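Local structure of jasmonate-induced oxygenase 2 (Arabidopsis thaliana, 6LSV) at residues D1-E5 against N113-Y118; R124-E128 against I336-P341; Q270-N276 against I309-L315; S228-T234 against V265-I271. The protein hydroxylates the plant hormone jasmonate to 12-hydroxyjasmonate, using Fe(2+), 2-oxoglutarate and O2 and releasing succinate and CO2. Residues are numbered along the deposited sequence.

Interaction 1: residues D1-E5 against N113-Y118; sequences DEWPE and NSPRTY. With JAA ({(1R,2R)-3-oxo-2-[(2Z)-pent-2-en-1-yl]cyclopentyl}acetic acid), chain D.
The N-terminal residues Asp1-Glu5, an irregular chain ahead of helix 10-15, deliver one indole onto Asn113-Tyr118, a loop leading into strand 120-122. The backbones come closest at Asp1 and Arg116, whose CA atoms are 5.4 Å apart. Trp3 is extended (phi/psi -79/149) with an m chi1 and chi2 of 106°; its CA-to-CB bond points sideways, but the ring end comes up against the loop. At Asn113 the backbone carbonyl accepts the indole proton (Trp3 NE1 to Asn113 O, 3.1 Å, 149°), while the side-chain ND2 donates to Tyr118 O at 3.1 Å and also bonds the hydroxyl of Tyr138. Ser114 opens a turn, its O accepting from Tyr118 N at 2.8 Å, and its CA lies 3.7 Å from Trp3 CZ2. Pro115, with a C-gamma exo ring, makes a CH-pi contact: its CG sits 3.5 Å from the centroid of the Trp3 six-membered ring, 11° off the normal, and 3.6 Å from Glu2 O. Tyr118 has positive phi (64/-2) and an m chi1. Its face receives the edge of Trp3 in an offset edge-to-face pair, centroids 5.6 Å apart and planes at 78°. Its hydroxyl bonds Arg337 O, and its CB lies 3.7 Å from JAA C07. One indole thus combines a polar N-H bond, a CH-pi face and an aromatic edge, tying the N-terminus to a jasmonate-pocket residue.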
# COMPACT_ATOMS: atom_id res chain seq x y z
N ASP A 1 -11.06 12.97 -15.28
CA ASP A 1 -11.78 12.09 -16.20
C ASP A 1 -10.86 11.52 -17.28
O ASP A 1 -11.19 10.51 -17.91
CB ASP A 1 -12.95 12.83 -16.84
CG ASP A 1 -13.83 11.91 -17.68
OD1 ASP A 1 -14.38 10.95 -17.12
OD2 ASP A 1 -13.95 12.15 -18.90
N GLU A 2 -9.70 12.15 -17.49
CA GLU A 2 -8.79 11.68 -18.53
C GLU A 2 -7.35 11.96 -18.12
O GLU A 2 -7.07 12.88 -17.34
CB GLU A 2 -9.10 12.35 -19.86
CG GLU A 2 -9.20 13.86 -19.79
CD GLU A 2 -8.77 14.52 -21.07
OE1 GLU A 2 -9.08 13.95 -22.14
OE2 GLU A 2 -8.14 15.61 -21.03
N TRP A 3 -6.45 11.15 -18.66
CA TRP A 3 -5.02 11.32 -18.46
C TRP A 3 -4.48 12.43 -19.37
O TRP A 3 -4.99 12.65 -20.47
CB TRP A 3 -4.29 10.02 -18.76
CG TRP A 3 -4.85 8.82 -18.04
CD1 TRP A 3 -5.60 7.82 -18.59
CD2 TRP A 3 -4.68 8.50 -16.66
NE1 TRP A 3 -5.92 6.89 -17.62
CE2 TRP A 3 -5.37 7.28 -16.43
CE3 TRP A 3 -4.03 9.11 -15.59
CZ2 TRP A 3 -5.42 6.68 -15.18
CZ3 TRP A 3 -4.08 8.51 -14.35
CH2 TRP A 3 -4.77 7.30 -14.15
N PRO A 4 -3.45 13.15 -18.92
CA PRO A 4 -2.88 14.21 -19.77
C PRO A 4 -2.21 13.69 -21.03
O PRO A 4 -1.93 14.49 -21.94
CB PRO A 4 -1.86 14.90 -18.85
CG PRO A 4 -1.50 13.85 -17.85
CD PRO A 4 -2.76 13.06 -17.62
N GLU A 5 -1.96 12.39 -21.12
CA GLU A 5 -1.21 11.79 -22.22
C GLU A 5 -1.55 10.31 -22.26
O GLU A 5 -2.01 9.75 -21.25
CB GLU A 5 0.30 12.00 -22.03
CG GLU A 5 0.75 11.84 -20.59
CD GLU A 5 2.19 12.21 -20.38
OE1 GLU A 5 2.84 12.69 -21.34
OE2 GLU A 5 2.69 12.02 -19.25
N ASN A 113 -7.70 1.73 -16.50
CA ASN A 113 -8.29 2.59 -15.48
C ASN A 113 -8.24 4.04 -15.93
O ASN A 113 -7.60 4.39 -16.92
CB ASN A 113 -7.58 2.40 -14.13
CG ASN A 113 -6.18 3.01 -14.09
OD1 ASN A 113 -5.55 3.26 -15.12
ND2 ASN A 113 -5.68 3.22 -12.88
N SER A 114 -8.93 4.89 -15.18
CA SER A 114 -9.06 6.31 -15.48
C SER A 114 -8.94 7.07 -14.16
O SER A 114 -9.16 6.50 -13.10
CB SER A 114 -10.40 6.63 -16.16
OG SER A 114 -11.38 6.94 -15.19
N PRO A 115 -8.58 8.36 -14.21
CA PRO A 115 -8.21 9.07 -12.97
C PRO A 115 -9.37 9.35 -12.01
O PRO A 115 -9.10 9.80 -10.88
CB PRO A 115 -7.59 10.38 -13.47
CG PRO A 115 -7.30 10.16 -14.92
CD PRO A 115 -8.29 9.16 -15.41
N ARG A 116 -10.63 9.13 -12.38
CA ARG A 116 -11.71 9.50 -11.47
C ARG A 116 -12.09 8.40 -10.49
O ARG A 116 -12.59 8.70 -9.40
CB ARG A 116 -12.95 9.96 -12.25
CG ARG A 116 -13.94 10.73 -11.37
CD ARG A 116 -13.35 12.08 -10.95
NE ARG A 116 -13.39 12.28 -9.50
CZ ARG A 116 -13.50 13.46 -8.90
NH1 ARG A 116 -13.53 13.53 -7.57
NH2 ARG A 116 -13.57 14.58 -9.61
N THR A 117 -11.86 7.13 -10.82
CA THR A 117 -11.97 6.05 -9.85
C THR A 117 -10.71 5.20 -9.73
O THR A 117 -10.57 4.49 -8.72
CB THR A 117 -13.15 5.11 -10.18
OG1 THR A 117 -12.84 4.35 -11.35
CG2 THR A 117 -14.43 5.90 -10.40
N TYR A 118 -9.81 5.25 -10.71
CA TYR A 118 -8.55 4.51 -10.72
C TYR A 118 -8.77 3.00 -10.75
O TYR A 118 -7.81 2.24 -10.80
CB TYR A 118 -7.69 4.90 -9.51
CG TYR A 118 -6.78 6.08 -9.76
CD1 TYR A 118 -5.53 5.90 -10.34
CD2 TYR A 118 -7.16 7.37 -9.41
CE1 TYR A 118 -4.68 6.97 -10.57
CE2 TYR A 118 -6.32 8.45 -9.63
CZ TYR A 118 -5.08 8.24 -10.21
OH TYR A 118 -4.25 9.31 -10.43
O01 JAA D . -3.46 3.14 -6.68
O02 JAA D . -7.32 4.93 -1.95
O03 JAA D . -7.49 6.72 -3.17
C04 JAA D . -5.31 4.56 -4.24
C05 JAA D . -3.83 4.42 -4.89
C06 JAA D . -6.20 4.96 -5.44
C07 JAA D . -5.47 4.66 -6.58
C08 JAA D . -4.09 3.94 -6.07
C09 JAA D . -2.92 3.40 -4.06
C10 JAA D . -5.36 5.57 -3.23
C11 JAA D . -2.19 4.15 -2.95
C12 JAA D . -6.81 5.75 -2.76
C13 JAA D . -0.89 4.00 -2.75
C14 JAA D . -0.05 3.08 -3.63
C15 JAA D . 1.16 3.86 -4.17

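Interaction 2: residues R124-E128 against I336-P341; sequences RLGVE and IRTQGP. With JAA ({(1R,2R)-3-oxo-2-[(2Z)-pent-2-en-1-yl]cyclopentyl}acetic acid), chain D.
Backbone polarity sets this contact, in which loop Arg124-Glu128 lies across the C-terminal end of helix 334-339. The nearest CA atoms are those of Gly126 and Gly340, 4.2 Å apart. One hydrogen bond crosses, Val127 N to Thr338 O (3.1 Å, 159°), and two CA-H...O contacts accompany it: Gly126 CA to Arg337 O at 3.4 Å and Gly340 CA to Leu125 O at 3.1 Å. Gly126 (phi/psi 106/166) and Gly340 (70/-169) permit this approach, since a CB on either would clash across the interface. Within the loop, Arg124 NE reaches Gly126 O at 3.0 Å. Apolar contacts come from Leu125 (chi1 t, chi2 p), whose CD2 is 4.0 Å from Ile336 CD1 and 4.1 Å from Pro341 CD; the same CD2 lies 3.9 Å from JAA C15. On the substrate side, Arg337 NE donates a hydrogen bond to JAA O03 at 2.6 Å, and Arg333 and Arg208 also bond the ligand. Helix-end carbonyls therefore hold the loop, while an arginine from the same turn recognises the jasmonate carboxylate.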
# COMPACT_ATOMS: atom_id res chain seq x y z
N ARG A 124 0.11 4.47 -14.07
CA ARG A 124 0.63 5.67 -13.43
C ARG A 124 -0.33 6.12 -12.35
O ARG A 124 -1.49 5.69 -12.29
CB ARG A 124 0.87 6.79 -14.45
CG ARG A 124 -0.40 7.48 -14.93
CD ARG A 124 -0.11 8.57 -15.95
NE ARG A 124 0.18 9.85 -15.31
CZ ARG A 124 0.89 10.82 -15.87
NH1 ARG A 124 1.41 10.66 -17.08
NH2 ARG A 124 1.10 11.95 -15.21
N LEU A 125 0.16 6.99 -11.48
CA LEU A 125 -0.62 7.56 -10.39
C LEU A 125 -0.36 9.06 -10.38
O LEU A 125 0.78 9.50 -10.23
CB LEU A 125 -0.24 6.91 -9.06
CG LEU A 125 -0.91 7.34 -7.75
CD1 LEU A 125 -2.42 7.27 -7.86
CD2 LEU A 125 -0.42 6.45 -6.61
N GLY A 126 -1.42 9.84 -10.56
CA GLY A 126 -1.29 11.27 -10.75
C GLY A 126 -1.54 11.67 -12.20
O GLY A 126 -1.56 10.85 -13.12
N VAL A 127 -1.73 12.98 -12.39
CA VAL A 127 -2.20 13.47 -13.68
C VAL A 127 -1.35 14.63 -14.19
O VAL A 127 -1.82 15.41 -15.03
CB VAL A 127 -3.69 13.87 -13.59
CG1 VAL A 127 -4.55 12.65 -13.31
CG2 VAL A 127 -3.89 14.92 -12.51
N GLU A 128 -0.12 14.76 -13.69
CA GLU A 128 0.80 15.76 -14.21
C GLU A 128 1.38 15.28 -15.55
O GLU A 128 1.81 14.13 -15.67
CB GLU A 128 1.92 16.03 -13.21
CG GLU A 128 2.50 17.46 -13.25
CD GLU A 128 1.44 18.57 -13.22
OE1 GLU A 128 0.89 18.94 -14.29
OE2 GLU A 128 1.14 19.06 -12.11
N ILE A 336 -2.73 12.16 -3.43
CA ILE A 336 -1.94 11.20 -4.19
C ILE A 336 -2.61 10.87 -5.52
O ILE A 336 -1.95 10.47 -6.48
CB ILE A 336 -1.67 9.94 -3.36
CG1 ILE A 336 -0.33 9.31 -3.78
CG2 ILE A 336 -2.81 8.93 -3.51
CD1 ILE A 336 0.02 8.05 -3.02
N ARG A 337 -3.94 11.03 -5.61
CA ARG A 337 -4.61 10.77 -6.88
C ARG A 337 -4.27 11.84 -7.91
O ARG A 337 -4.23 11.55 -9.11
CB ARG A 337 -6.12 10.69 -6.67
CG ARG A 337 -6.59 9.31 -6.26
CD ARG A 337 -7.96 9.36 -5.61
NE ARG A 337 -8.41 8.04 -5.19
CZ ARG A 337 -9.47 7.41 -5.68
NH1 ARG A 337 -10.21 7.99 -6.62
NH2 ARG A 337 -9.80 6.21 -5.23
N THR A 338 -4.01 13.07 -7.47
CA THR A 338 -3.67 14.16 -8.37
C THR A 338 -2.17 14.30 -8.59
O THR A 338 -1.75 14.63 -9.71
CB THR A 338 -4.24 15.48 -7.84
OG1 THR A 338 -5.55 15.26 -7.29
CG2 THR A 338 -4.33 16.52 -8.96
N GLN A 339 -1.36 14.05 -7.56
CA GLN A 339 0.08 14.26 -7.65
C GLN A 339 0.90 12.98 -7.75
O GLN A 339 2.07 13.05 -8.12
CB GLN A 339 0.58 15.03 -6.42
CG GLN A 339 0.04 16.43 -6.28
CD GLN A 339 0.71 17.19 -5.15
OE1 GLN A 339 1.15 16.60 -4.16
NE2 GLN A 339 0.80 18.51 -5.29
N GLY A 340 0.32 11.83 -7.43
CA GLY A 340 1.09 10.61 -7.32
C GLY A 340 2.01 10.64 -6.12
O GLY A 340 1.91 11.52 -5.25
N PRO A 341 2.92 9.66 -6.04
CA PRO A 341 3.83 9.58 -4.88
C PRO A 341 4.63 10.85 -4.64
O PRO A 341 5.35 11.32 -5.52
CB PRO A 341 4.75 8.41 -5.25
CG PRO A 341 3.93 7.56 -6.15
CD PRO A 341 3.09 8.52 -6.95
O01 JAA D . -3.46 3.14 -6.68
O02 JAA D . -7.32 4.93 -1.95
O03 JAA D . -7.49 6.72 -3.17
C04 JAA D . -5.31 4.56 -4.24
C05 JAA D . -3.83 4.42 -4.89
C06 JAA D . -6.20 4.96 -5.44
C07 JAA D . -5.47 4.66 -6.58
C08 JAA D . -4.09 3.94 -6.07
C09 JAA D . -2.92 3.40 -4.06
C10 JAA D . -5.36 5.57 -3.23
C11 JAA D . -2.19 4.15 -2.95
C12 JAA D . -6.81 5.75 -2.76
C13 JAA D . -0.89 4.00 -2.75
C14 JAA D . -0.05 3.08 -3.63
C15 JAA D . 1.16 3.86 -4.17

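Interaction 3: residues Q270-N276 against I309-L315; sequences QIQILSN and IQPLQEL
Leu274 and Ile309 form the apolar centre where helix 269-274 ends, in a Schellman motif, against the chain that leaves the short strand 308-309. Ile309 CG2 lies 4.1 Å from Leu274 CG and 4.0 Å from Ile273 CG2; Leu274 and Ile273 both have chi1 m and chi2 t, while Ile309 is m,m. Next outward, Ile273 CG2 meets Pro311 CD at 3.9 Å and Leu274 CD2 meets Leu312 CG at 4.0 Å, and helix 193-197 packs on Leu274 and Leu312 as well. Leu315, in the 3-10 segment 313-315, bends back so that its CD1 comes within 3.7 Å of Ser275 CA. The nearest CA pair, Leu274 and Pro311, is 4.1 Å apart, close enough for the backbones to bond directly. Pro311 (phi/psi -54/134) and Leu312 (-58/138) are extended, and Leu312 N donates to Leu274 O at 2.9 Å and 175°; beside it, Pro311 CA makes a CA-H...O contact of 3.1 Å with Ile273 O. Asn276, with positive phi (47/42), is the C-prime residue of the motif: its N bonds Ile273 O at 3.1 Å, and Ser277 N pairs with Gln272 O. At the polar edge the Asn276 amide reaches the loop beyond Leu315, bonding Leu323 N and Pro321 O, and Gln270 NE2 bonds Pro230 O. Along the Asn276 amide, OD1 rests 3.4 Å from Pro311 CG.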
# COMPACT_ATOMS: atom_id res chain seq x y z
N GLN A 270 -3.70 7.86 7.68
CA GLN A 270 -4.88 8.11 8.50
C GLN A 270 -4.65 7.73 9.96
O GLN A 270 -5.17 8.41 10.86
CB GLN A 270 -6.08 7.35 7.93
CG GLN A 270 -6.52 7.84 6.56
CD GLN A 270 -6.64 9.35 6.49
OE1 GLN A 270 -7.37 9.96 7.27
NE2 GLN A 270 -5.92 9.96 5.55
N ILE A 271 -3.88 6.68 10.21
CA ILE A 271 -3.63 6.29 11.60
C ILE A 271 -2.61 7.23 12.24
O ILE A 271 -2.73 7.54 13.43
CB ILE A 271 -3.19 4.82 11.67
CG1 ILE A 271 -4.37 3.91 11.34
CG2 ILE A 271 -2.62 4.48 13.04
CD1 ILE A 271 -4.11 2.44 11.59
N GLN A 272 -1.63 7.72 11.48
CA GLN A 272 -0.73 8.74 12.03
C GLN A 272 -1.52 9.94 12.52
O GLN A 272 -1.21 10.50 13.58
CB GLN A 272 0.30 9.16 10.98
CG GLN A 272 1.09 10.42 11.37
CD GLN A 272 2.38 10.61 10.57
OE1 GLN A 272 2.97 9.66 10.07
NE2 GLN A 272 2.81 11.86 10.46
N ILE A 273 -2.55 10.34 11.77
CA ILE A 273 -3.38 11.48 12.17
C ILE A 273 -4.21 11.13 13.40
O ILE A 273 -4.31 11.93 14.34
CB ILE A 273 -4.26 11.94 11.00
CG1 ILE A 273 -3.39 12.40 9.82
CG2 ILE A 273 -5.20 13.05 11.43
CD1 ILE A 273 -4.07 12.27 8.49
N LEU A 274 -4.81 9.94 13.42
CA LEU A 274 -5.64 9.55 14.56
C LEU A 274 -4.82 9.43 15.84
O LEU A 274 -5.26 9.87 16.91
CB LEU A 274 -6.36 8.23 14.26
CG LEU A 274 -7.60 8.34 13.37
CD1 LEU A 274 -8.07 6.98 12.91
CD2 LEU A 274 -8.73 9.06 14.10
N SER A 275 -3.62 8.86 15.75
CA SER A 275 -2.75 8.73 16.90
C SER A 275 -2.07 10.05 17.28
O SER A 275 -1.15 10.03 18.10
CB SER A 275 -1.69 7.65 16.65
OG SER A 275 -0.76 8.06 15.65
N ASN A 276 -2.50 11.17 16.69
CA ASN A 276 -1.87 12.47 16.89
C ASN A 276 -0.35 12.37 16.74
O ASN A 276 0.41 12.94 17.52
CB ASN A 276 -2.24 13.08 18.25
CG ASN A 276 -2.09 14.60 18.27
OD1 ASN A 276 -2.16 15.26 17.23
ND2 ASN A 276 -1.87 15.16 19.46
N ILE A 309 -11.57 12.81 9.61
CA ILE A 309 -10.51 12.20 10.39
C ILE A 309 -9.72 13.30 11.08
O ILE A 309 -9.30 14.27 10.44
CB ILE A 309 -9.60 11.34 9.50
CG1 ILE A 309 -10.36 10.14 8.94
CG2 ILE A 309 -8.36 10.90 10.27
CD1 ILE A 309 -10.94 9.23 9.99
N GLN A 310 -9.51 13.15 12.38
CA GLN A 310 -8.70 14.08 13.14
C GLN A 310 -8.07 13.33 14.30
O GLN A 310 -8.46 12.19 14.60
CB GLN A 310 -9.53 15.27 13.65
CG GLN A 310 -10.80 14.89 14.39
CD GLN A 310 -11.51 16.11 14.94
OE1 GLN A 310 -10.89 17.01 15.50
NE2 GLN A 310 -12.83 16.16 14.77
N PRO A 311 -7.06 13.91 14.95
CA PRO A 311 -6.47 13.26 16.13
C PRO A 311 -7.53 12.90 17.16
O PRO A 311 -8.41 13.71 17.49
CB PRO A 311 -5.50 14.31 16.66
CG PRO A 311 -5.11 15.10 15.46
CD PRO A 311 -6.31 15.12 14.56
N LEU A 312 -7.45 11.68 17.68
CA LEU A 312 -8.40 11.23 18.69
C LEU A 312 -8.36 12.16 19.89
O LEU A 312 -7.29 12.60 20.32
CB LEU A 312 -8.09 9.79 19.11
CG LEU A 312 -8.36 8.70 18.08
CD1 LEU A 312 -7.61 7.42 18.43
CD2 LEU A 312 -9.86 8.44 17.97
N GLN A 313 -9.54 12.47 20.42
CA GLN A 313 -9.61 13.40 21.55
C GLN A 313 -8.97 12.82 22.80
O GLN A 313 -8.48 13.57 23.65
CB GLN A 313 -11.06 13.79 21.81
CG GLN A 313 -11.99 12.62 22.05
CD GLN A 313 -13.45 13.03 22.01
OE1 GLN A 313 -13.78 14.13 21.55
NE2 GLN A 313 -14.32 12.16 22.50
N GLU A 314 -8.96 11.49 22.93
CA GLU A 314 -8.37 10.85 24.10
C GLU A 314 -6.89 11.15 24.23
O GLU A 314 -6.35 11.17 25.34
CB GLU A 314 -8.58 9.33 24.03
CG GLU A 314 -9.98 8.86 24.40
CD GLU A 314 -10.94 8.91 23.22
OE1 GLU A 314 -10.58 9.47 22.17
OE2 GLU A 314 -12.07 8.38 23.36
N LEU A 315 -6.20 11.40 23.11
CA LEU A 315 -4.76 11.58 23.11
C LEU A 315 -4.34 13.04 23.10
O LEU A 315 -3.15 13.34 22.94
CB LEU A 315 -4.14 10.86 21.91
CG LEU A 315 -4.65 9.44 21.67
CD1 LEU A 315 -4.26 8.98 20.28
CD2 LEU A 315 -4.10 8.48 22.73

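Interaction 4: residues S228-T234 against V265-I271; sequences SDPGGMT and VNIGDQI. With FE (Fe (III) ion), chain E.
Residues 233-234 and 265-267 run as antiparallel strands. Thr234 and Asn266 form a hydrogen-bonded pair (CA-CA 4.8 Å; Thr234 N to Asn266 O 2.9 Å, Asn266 N to Thr234 O 2.7 Å). Met233 and Ile267 form a non-hydrogen-bonded one, with Met233 CA 4.8 Å from Ile267 CA. Gly232 and Met233 make a classic beta bulge opposite Tyr301. The preceding loop meets the first turn of helix 269-274, with Gly268 at the N-cap position: Gly268 N bonds Gly232 O (2.7 Å), Gln270 N bonds Gly231 O (2.9 Å) and Asp269 N bonds Asp229 O (2.7 Å). A CB on Gly268 would clash with Gly231 O and Gly232 O. This loop-and-strand unit carries one iron ligand of the double-stranded beta-helix (jelly-roll) fold of 2-oxoglutarate oxygenases. Asp229 (chi1 m) binds iron through OD1 at 2.5 Å, with His227 and His284 completing the protein triad, while its OD2 accepts from Thr234 OG1 at 2.5 Å. A water bridges Asp229 N and Ile267 O. Ser228 OG donates to Asp269 OD1 at 2.7 Å; Asp269 OD2 bonds the Tyr332 hydroxyl. Met233 CE packs 3.6 Å from Val265 CG1.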
# COMPACT_ATOMS: atom_id res chain seq x y z
N SER A 228 4.10 7.45 1.64
CA SER A 228 3.37 6.73 2.66
C SER A 228 1.96 6.48 2.16
O SER A 228 1.43 7.24 1.34
CB SER A 228 3.34 7.49 3.99
OG SER A 228 2.80 8.79 3.83
N ASP A 229 1.36 5.39 2.62
CA ASP A 229 0.01 5.05 2.17
C ASP A 229 -1.00 6.03 2.75
O ASP A 229 -0.96 6.31 3.96
CB ASP A 229 -0.33 3.62 2.58
CG ASP A 229 0.53 2.60 1.86
OD1 ASP A 229 0.88 2.85 0.69
OD2 ASP A 229 0.86 1.57 2.48
N PRO A 230 -1.90 6.58 1.94
CA PRO A 230 -2.82 7.60 2.45
C PRO A 230 -3.84 7.08 3.45
O PRO A 230 -4.30 7.85 4.30
CB PRO A 230 -3.51 8.12 1.18
CG PRO A 230 -3.38 7.01 0.19
CD PRO A 230 -2.09 6.32 0.50
N GLY A 231 -4.21 5.81 3.37
CA GLY A 231 -5.30 5.28 4.16
C GLY A 231 -4.92 4.93 5.58
O GLY A 231 -3.95 5.45 6.14
N GLY A 232 -5.70 4.02 6.17
CA GLY A 232 -5.53 3.64 7.55
C GLY A 232 -4.33 2.75 7.80
O GLY A 232 -3.34 3.19 8.39
N MET A 233 -4.41 1.49 7.38
CA MET A 233 -3.27 0.60 7.43
C MET A 233 -3.22 -0.22 6.15
O MET A 233 -4.24 -0.45 5.50
CB MET A 233 -3.31 -0.34 8.64
CG MET A 233 -4.64 -1.02 8.89
SD MET A 233 -4.53 -2.30 10.16
CE MET A 233 -3.64 -3.58 9.28
N THR A 234 -2.02 -0.65 5.79
CA THR A 234 -1.80 -1.51 4.64
C THR A 234 -1.30 -2.87 5.10
O THR A 234 -0.38 -2.95 5.93
CB THR A 234 -0.79 -0.89 3.67
OG1 THR A 234 -1.19 0.44 3.33
CG2 THR A 234 -0.68 -1.72 2.39
N VAL A 265 2.69 -5.17 7.98
CA VAL A 265 1.62 -4.26 8.36
C VAL A 265 2.18 -2.85 8.32
O VAL A 265 3.12 -2.53 9.05
CB VAL A 265 1.05 -4.60 9.74
CG1 VAL A 265 -0.15 -3.73 10.07
CG2 VAL A 265 0.67 -6.07 9.81
N ASN A 266 1.63 -2.01 7.45
CA ASN A 266 2.07 -0.63 7.31
C ASN A 266 1.08 0.29 8.00
O ASN A 266 -0.13 0.22 7.74
CB ASN A 266 2.20 -0.23 5.84
CG ASN A 266 3.43 -0.81 5.18
OD1 ASN A 266 4.35 -1.28 5.85
ND2 ASN A 266 3.47 -0.76 3.85
N ILE A 267 1.58 1.15 8.89
CA ILE A 267 0.78 2.26 9.39
C ILE A 267 0.55 3.24 8.25
O ILE A 267 1.50 3.65 7.57
CB ILE A 267 1.48 2.94 10.58
CG1 ILE A 267 1.67 1.95 11.74
CG2 ILE A 267 0.70 4.17 11.02
CD1 ILE A 267 0.39 1.56 12.44
N GLY A 268 -0.71 3.60 8.01
CA GLY A 268 -1.03 4.55 6.98
C GLY A 268 -1.14 5.98 7.51
O GLY A 268 -1.07 6.23 8.71
N ASP A 269 -1.32 6.91 6.57
CA ASP A 269 -1.42 8.32 6.92
C ASP A 269 -2.59 8.58 7.87
O ASP A 269 -2.49 9.42 8.77
CB ASP A 269 -1.57 9.17 5.66
CG ASP A 269 -0.23 9.52 5.03
OD1 ASP A 269 0.82 9.17 5.61
OD2 ASP A 269 -0.24 10.16 3.95
N GLN A 270 -3.70 7.86 7.68
CA GLN A 270 -4.88 8.11 8.50
C GLN A 270 -4.65 7.73 9.96
O GLN A 270 -5.17 8.41 10.86
CB GLN A 270 -6.08 7.35 7.93
CG GLN A 270 -6.52 7.84 6.56
CD GLN A 270 -6.64 9.35 6.49
OE1 GLN A 270 -7.37 9.96 7.27
NE2 GLN A 270 -5.92 9.96 5.55
N ILE A 271 -3.88 6.68 10.21
CA ILE A 271 -3.63 6.29 11.60
C ILE A 271 -2.61 7.23 12.24
O ILE A 271 -2.73 7.54 13.43
CB ILE A 271 -3.19 4.82 11.67
CG1 ILE A 271 -4.37 3.91 11.34
CG2 ILE A 271 -2.62 4.48 13.04
CD1 ILE A 271 -4.11 2.44 11.59
FE FE E . 2.46 1.64 -0.74
O HOH W 1 2.38 3.72 5.17

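How the interactions relate
Interactions 1 and 2 lie about 10 Å apart, centre to centre, and meet on the jasmonate side of the pocket: Tyr118 OH is 2.6 Å from Arg337 O, a probable hydrogen bond, and Glu5 OE2 is 2.9 Å from Arg124 NH1, a salt bridge. Both touch JAA. Interaction 4, whose centre is about 17 Å from that of interaction 2, supplies the iron ligand Asp229 and touches interaction 2 where Ile336 CG2 packs 4.2 Å from Pro230 CG. Interactions 3 and 4 share Gln270 and Ile271 on helix 269-274, their centres about 12 Å apart, so the helix starts beside the metal loop and ends at 309-315. Interaction 3 is farthest from interaction 1, at about 31 Å between centres.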